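Local coordinates for beta-n-acetylhexosaminidase (Streptomyces plicatus, PDB 1HP5) that hydrolyses terminal beta-linked N-acetylhexosamine residues from glycosides, as a family 20 enzyme whose substrate's own acetamido group acts as nucleophile, at the NGT site. Numbering follows the deposited sequence.

The NGT site. Residues 168, 256, 282, 319-320, 350, 367, 399, 401-402, 412, 414, 448, 450. With NGT (3ar,5R,6S,7R,7ar-5-hydroxymethyl-2-methyl-5,6,7,7a-tetrahydro-3ah-pyrano[3,2-D]thiazole-6,7-diol), chain B.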
ATOM      1  N   ARG A 168     -10.204 -10.215  -8.358  1.00 18.35           N
ATOM      2  CA  ARG A 168     -10.965 -11.349  -7.827  1.00 20.37           C
ATOM      3  C   ARG A 168     -12.353 -10.865  -7.430  1.00 20.30           C
ATOM      4  O   ARG A 168     -13.361 -11.464  -7.803  1.00 22.80           O
ATOM      5  CB  ARG A 168     -10.218 -11.971  -6.647  1.00 18.91           C
ATOM      6  CG  ARG A 168      -9.126 -12.949  -7.092  1.00 21.67           C
ATOM      7  CD  ARG A 168      -8.404 -12.501  -8.376  1.00 17.82           C
ATOM      8  NE  ARG A 168      -7.462 -13.529  -8.812  1.00 19.99           N
ATOM      9  CZ  ARG A 168      -6.282 -13.750  -8.241  1.00 19.81           C
ATOM     10  NH1 ARG A 168      -5.885 -13.002  -7.219  1.00 18.11           N
ATOM     11  NH2 ARG A 168      -5.516 -14.744  -8.662  1.00 18.20           N
ATOM     12  N   HIS A 256      -2.326 -15.482 -15.477  1.00 20.02           N
ATOM     13  CA  HIS A 256      -3.426 -14.756 -14.832  1.00 21.48           C
ATOM     14  C   HIS A 256      -4.070 -13.794 -15.831  1.00 22.55           C
ATOM     15  O   HIS A 256      -4.421 -12.658 -15.492  1.00 23.76           O
ATOM     16  CB  HIS A 256      -2.897 -13.974 -13.625  1.00 18.99           C
ATOM     17  CG  HIS A 256      -2.626 -14.829 -12.428  1.00 16.35           C
ATOM     18  ND1 HIS A 256      -3.621 -15.234 -11.566  1.00 16.38           N
ATOM     19  CD2 HIS A 256      -1.479 -15.386 -11.968  1.00 17.61           C
ATOM     20  CE1 HIS A 256      -3.101 -16.003 -10.625  1.00 15.82           C
ATOM     21  NE2 HIS A 256      -1.803 -16.113 -10.846  1.00 18.27           N
ATOM     22  N   VAL A 282      -5.569 -20.957  -9.711  1.00 23.26           N
ATOM     23  CA  VAL A 282      -4.643 -20.195 -10.553  1.00 22.40           C
ATOM     24  C   VAL A 282      -3.787 -21.094 -11.449  1.00 23.41           C
ATOM     25  O   VAL A 282      -3.819 -22.313 -11.321  1.00 22.07           O
ATOM     26  CB  VAL A 282      -3.659 -19.381  -9.678  1.00 21.97           C
ATOM     27  CG1 VAL A 282      -4.409 -18.629  -8.590  1.00 22.01           C
ATOM     28  CG2 VAL A 282      -2.627 -20.326  -9.044  1.00 22.12           C
ATOM     29  N   ASP A 319       3.656 -13.826 -12.468  1.00 20.36           N
ATOM     30  CA  ASP A 319       3.529 -14.918 -11.518  1.00 20.28           C
ATOM     31  C   ASP A 319       2.677 -16.059 -12.045  1.00 21.22           C
ATOM     32  O   ASP A 319       1.768 -15.859 -12.852  1.00 21.58           O
ATOM     33  CB  ASP A 319       2.889 -14.411 -10.221  1.00 19.63           C
ATOM     34  CG  ASP A 319       1.475 -13.884 -10.441  1.00 20.56           C
ATOM     35  OD1 ASP A 319       1.305 -13.020 -11.326  1.00 17.68           O
ATOM     36  OD2 ASP A 319       0.536 -14.330  -9.739  1.00 20.06           O
ATOM     37  N   GLU A 320       2.997 -17.261 -11.583  1.00 21.88           N
ATOM     38  CA  GLU A 320       2.240 -18.460 -11.917  1.00 23.11           C
ATOM     39  C   GLU A 320       1.808 -18.631 -13.365  1.00 22.36           C
ATOM     40  O   GLU A 320       0.646 -18.941 -13.636  1.00 23.20           O
ATOM     41  CB  GLU A 320       1.012 -18.527 -11.007  1.00 21.11           C
ATOM     42  CG  GLU A 320       1.348 -18.203  -9.557  1.00 22.69           C
ATOM     43  CD  GLU A 320       0.144 -18.244  -8.639  1.00 22.52           C
ATOM     44  OE1 GLU A 320      -0.880 -17.589  -8.946  1.00 23.25           O
ATOM     45  OE2 GLU A 320       0.227 -18.925  -7.599  1.00 21.89           O
ATOM     46  N   TRP A 350       6.667  -9.855 -10.505  1.00 19.71           N
ATOM     47  CA  TRP A 350       6.766 -10.756  -9.368  1.00 19.62           C
ATOM     48  C   TRP A 350       8.126 -11.418  -9.551  1.00 20.52           C
ATOM     49  O   TRP A 350       8.683 -11.364 -10.648  1.00 19.16           O
ATOM     50  CB  TRP A 350       5.617 -11.762  -9.386  1.00 19.54           C
ATOM     51  CG  TRP A 350       4.293 -11.082  -9.174  1.00 19.23           C
ATOM     52  CD1 TRP A 350       3.338 -10.826 -10.117  1.00 18.55           C
ATOM     53  CD2 TRP A 350       3.792 -10.550  -7.942  1.00 18.96           C
ATOM     54  NE1 TRP A 350       2.271 -10.171  -9.547  1.00 19.07           N
ATOM     55  CE2 TRP A 350       2.522  -9.988  -8.213  1.00 19.06           C
ATOM     56  CE3 TRP A 350       4.290 -10.498  -6.633  1.00 17.95           C
ATOM     57  CZ2 TRP A 350       1.742  -9.379  -7.223  1.00 20.30           C
ATOM     58  CZ3 TRP A 350       3.511  -9.893  -5.645  1.00 20.50           C
ATOM     59  CH2 TRP A 350       2.253  -9.342  -5.947  1.00 20.09           C
ATOM     60  N   TRP A 367       7.518 -13.039  -3.475  1.00 23.34           N
ATOM     61  CA  TRP A 367       6.351 -13.480  -2.722  1.00 23.09           C
ATOM     62  C   TRP A 367       6.485 -14.904  -2.202  1.00 24.16           C
ATOM     63  O   TRP A 367       5.484 -15.570  -1.922  1.00 23.11           O
ATOM     64  CB  TRP A 367       5.078 -13.359  -3.570  1.00 21.92           C
ATOM     65  CG  TRP A 367       5.105 -14.106  -4.868  1.00 19.60           C
ATOM     66  CD1 TRP A 367       5.778 -13.755  -6.001  1.00 19.33           C
ATOM     67  CD2 TRP A 367       4.405 -15.320  -5.177  1.00 20.78           C
ATOM     68  NE1 TRP A 367       5.540 -14.668  -6.996  1.00 19.51           N
ATOM     69  CE2 TRP A 367       4.702 -15.641  -6.518  1.00 20.99           C
ATOM     70  CE3 TRP A 367       3.556 -16.167  -4.449  1.00 21.38           C
ATOM     71  CZ2 TRP A 367       4.179 -16.777  -7.153  1.00 21.30           C
ATOM     72  CZ3 TRP A 367       3.036 -17.296  -5.079  1.00 19.31           C
ATOM     73  CH2 TRP A 367       3.350 -17.590  -6.418  1.00 21.40           C
ATOM     74  N   TYR A 399       1.189 -11.130   3.506  1.00 19.73           N
ATOM     75  CA  TYR A 399      -0.045 -11.337   2.758  1.00 20.83           C
ATOM     76  C   TYR A 399      -1.217 -11.153   3.717  1.00 20.48           C
ATOM     77  O   TYR A 399      -1.430 -11.968   4.615  1.00 20.15           O
ATOM     78  CB  TYR A 399      -0.063 -12.746   2.149  1.00 21.52           C
ATOM     79  CG  TYR A 399       0.574 -12.813   0.774  1.00 23.01           C
ATOM     80  CD1 TYR A 399       1.691 -12.035   0.467  1.00 23.74           C
ATOM     81  CD2 TYR A 399       0.036 -13.620  -0.230  1.00 22.44           C
ATOM     82  CE1 TYR A 399       2.250 -12.044  -0.800  1.00 26.41           C
ATOM     83  CE2 TYR A 399       0.590 -13.640  -1.509  1.00 27.31           C
ATOM     84  CZ  TYR A 399       1.697 -12.841  -1.787  1.00 29.77           C
ATOM     85  OH  TYR A 399       2.227 -12.792  -3.056  1.00 32.83           O
ATOM     86  N   ASP A 401      -4.256 -11.481   3.095  1.00 19.47           N
ATOM     87  CA  ASP A 401      -5.337 -12.420   2.840  1.00 19.01           C
ATOM     88  C   ASP A 401      -5.077 -13.756   3.523  1.00 19.00           C
ATOM     89  O   ASP A 401      -5.944 -14.619   3.531  1.00 19.38           O
ATOM     90  CB  ASP A 401      -5.527 -12.640   1.335  1.00 19.06           C
ATOM     91  CG  ASP A 401      -4.323 -13.290   0.681  1.00 21.64           C
ATOM     92  OD1 ASP A 401      -3.197 -12.805   0.905  1.00 23.05           O
ATOM     93  OD2 ASP A 401      -4.505 -14.278  -0.068  1.00 18.78           O
ATOM     94  N   MET A 402      -3.894 -13.933   4.105  1.00 18.35           N
ATOM     95  CA  MET A 402      -3.592 -15.206   4.765  1.00 18.96           C
ATOM     96  C   MET A 402      -4.257 -15.259   6.139  1.00 18.63           C
ATOM     97  O   MET A 402      -4.238 -14.278   6.882  1.00 19.03           O
ATOM     98  CB  MET A 402      -2.075 -15.394   4.915  1.00 17.75           C
ATOM     99  CG  MET A 402      -1.607 -16.843   4.738  1.00 17.62           C
ATOM    100  SD  MET A 402      -2.104 -17.499   3.122  1.00 20.57           S
ATOM    101  CE  MET A 402      -1.208 -16.356   2.020  1.00 17.08           C
ATOM    102  N   LEU A 412      -6.932 -17.190   2.975  1.00 19.58           N
ATOM    103  CA  LEU A 412      -6.381 -18.449   2.499  1.00 19.21           C
ATOM    104  C   LEU A 412      -5.378 -18.985   3.501  1.00 20.21           C
ATOM    105  O   LEU A 412      -5.077 -18.331   4.503  1.00 18.16           O
ATOM    106  CB  LEU A 412      -5.711 -18.245   1.137  1.00 18.36           C
ATOM    107  CG  LEU A 412      -6.649 -17.728   0.041  1.00 18.01           C
ATOM    108  CD1 LEU A 412      -5.883 -17.576  -1.276  1.00 17.82           C
ATOM    109  CD2 LEU A 412      -7.817 -18.694  -0.123  1.00 17.64           C
ATOM    110  N   TRP A 414      -2.701 -21.377   2.116  1.00 19.70           N
ATOM    111  CA  TRP A 414      -1.714 -22.117   1.352  1.00 21.27           C
ATOM    112  C   TRP A 414      -0.305 -21.821   1.844  1.00 21.43           C
ATOM    113  O   TRP A 414       0.580 -22.665   1.735  1.00 21.05           O
ATOM    114  CB  TRP A 414      -1.826 -21.799  -0.145  1.00 22.05           C
ATOM    115  CG  TRP A 414      -1.512 -20.380  -0.519  1.00 22.97           C
ATOM    116  CD1 TRP A 414      -2.393 -19.337  -0.619  1.00 22.98           C
ATOM    117  CD2 TRP A 414      -0.226 -19.853  -0.868  1.00 22.66           C
ATOM    118  NE1 TRP A 414      -1.733 -18.197  -1.015  1.00 21.04           N
ATOM    119  CE2 TRP A 414      -0.403 -18.485  -1.174  1.00 22.13           C
ATOM    120  CE3 TRP A 414       1.059 -20.407  -0.954  1.00 20.46           C
ATOM    121  CZ2 TRP A 414       0.660 -17.658  -1.563  1.00 22.54           C
ATOM    122  CZ3 TRP A 414       2.115 -19.586  -1.341  1.00 23.07           C
ATOM    123  CH2 TRP A 414       1.908 -18.225  -1.640  1.00 21.69           C
ATOM    124  N   TRP A 448      -5.025  -9.926  -1.340  1.00 18.04           N
ATOM    125  CA  TRP A 448      -5.712 -10.618  -2.429  1.00 17.62           C
ATOM    126  C   TRP A 448      -7.166 -10.804  -2.021  1.00 17.01           C
ATOM    127  O   TRP A 448      -7.464 -10.983  -0.842  1.00 17.59           O
ATOM    128  CB  TRP A 448      -5.052 -11.970  -2.713  1.00 16.95           C
ATOM    129  CG  TRP A 448      -3.603 -11.829  -3.050  1.00 17.01           C
ATOM    130  CD1 TRP A 448      -2.545 -11.950  -2.197  1.00 15.34           C
ATOM    131  CD2 TRP A 448      -3.057 -11.470  -4.321  1.00 16.30           C
ATOM    132  NE1 TRP A 448      -1.370 -11.687  -2.860  1.00 17.06           N
ATOM    133  CE2 TRP A 448      -1.656 -11.390  -4.167  1.00 17.54           C
ATOM    134  CE3 TRP A 448      -3.618 -11.206  -5.582  1.00 19.59           C
ATOM    135  CZ2 TRP A 448      -0.798 -11.056  -5.228  1.00 15.86           C
ATOM    136  CZ3 TRP A 448      -2.769 -10.875  -6.639  1.00 17.27           C
ATOM    137  CH2 TRP A 448      -1.371 -10.805  -6.450  1.00 17.81           C
ATOM    138  N   GLU A 450      -9.692 -13.242  -3.225  1.00 19.28           N
ATOM    139  CA  GLU A 450     -10.456 -14.428  -3.610  1.00 20.98           C
ATOM    140  C   GLU A 450     -11.629 -14.619  -2.655  1.00 20.57           C
ATOM    141  O   GLU A 450     -12.717 -15.002  -3.076  1.00 22.31           O
ATOM    142  CB  GLU A 450      -9.596 -15.706  -3.554  1.00 19.79           C
ATOM    143  CG  GLU A 450      -8.750 -15.961  -4.788  1.00 20.78           C
ATOM    144  CD  GLU A 450      -7.348 -15.401  -4.671  1.00 20.75           C
ATOM    145  OE1 GLU A 450      -7.150 -14.431  -3.904  1.00 18.93           O
ATOM    146  OE2 GLU A 450      -6.448 -15.931  -5.356  1.00 19.87           O
TER
HETATM  147  C1  NGT B 511      -0.388 -15.883  -5.127  1.00 22.95           C
HETATM  148  C2  NGT B 511      -0.926 -15.613  -6.563  1.00 20.69           C
HETATM  149  C3  NGT B 511      -2.259 -14.791  -6.536  1.00 20.14           C
HETATM  150  C4  NGT B 511      -3.224 -15.254  -5.430  1.00 19.85           C
HETATM  151  C5  NGT B 511      -2.505 -15.259  -4.063  1.00 20.70           C
HETATM  152  C6  NGT B 511      -3.379 -15.734  -2.906  1.00 19.97           C
HETATM  153  C7  NGT B 511       0.862 -14.191  -6.536  1.00 19.81           C
HETATM  154  C8  NGT B 511       1.978 -13.282  -6.995  1.00 18.06           C
HETATM  155  N2  NGT B 511       0.091 -14.857  -7.282  1.00 21.43           N
HETATM  156  S1  NGT B 511       0.624 -14.359  -4.795  1.00 21.18           S
HETATM  157  O3  NGT B 511      -2.891 -14.860  -7.805  1.00 20.89           O
HETATM  158  O4  NGT B 511      -4.339 -14.382  -5.392  1.00 19.45           O
HETATM  159  O5  NGT B 511      -1.318 -16.141  -4.117  1.00 21.53           O
HETATM  160  O6  NGT B 511      -2.711 -15.551  -1.657  1.00 19.33           O
HETATM  161  O   HOH W   1      -2.038 -13.072  -9.517  1.00 18.15           O
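NGT (NAG-thiazoline), an analogue of the cyclised oxazolinium intermediate, fills the -1 subsite of this family 20 glycosidase; the protein hides 355 of the 361 Å² of NGT. Aromatic packing is dense at the thiazoline. Methyl NGT C8 sits in the corner where the indole faces of Trp350 and Trp367 meet at an angle, over the centre of each and 3.4 Å from Trp350 CD2; flat, electron-rich rings suit a small C-H group and would help hold the substrate's acetamido group where it can cyclise. Trp448 spreads a third face across the pyranose, with NGT C3 over its six-membered ring and NGT C5 over its five-membered ring. Tyr399 comes in edge-on, its phenol OH 2.8 Å from NGT S1, the atom standing for the acetamido oxygen. The chi1 of Asp319, 62°, turns its carboxylate toward the thiazoline, so that CB and CG lie against NGT C8 and OD2 comes 2.6 Å from NGT N2, a hydrogen bond if one partner carries a proton. A carboxylate here can orient the acetamido group and would stabilise positive charge developing on nitrogen. Adjacent Glu320, the family's general acid/base, is extended beyond CG, which carries its OE2 to 4.0 Å from the anomeric NGT C1; His256 NE2 donates to the anti lone pair of Glu320 OE1, within the imidazole plane, which may tune its ionisation.

The hydroxyl side, though also mostly hidden and padded by Leu412 CD1 against NGT C6, relies mainly on directed polar bonds. Arg168 reaches it end-on, NH2 donating to NGT O3 nearly in the guanidinium plane and NH1 to NGT O4 from a more tilted approach. NGT O4 in turn donates to the syn lone pair of Glu450 OE2 (2.6 Å), so a cation and an anion together read this hydroxyl. An ordered water over the His256 ring bridges NGT O3 (2.6 Å) to Asp319 OD2. At the hydroxymethyl, NGT O6 donates to the syn lone pair of Asp401 OD2, while Trp414 NE1, with NGT O6 in its ring plane, donates to NGT O6 at 2.9 Å and 170° at the hydrogen.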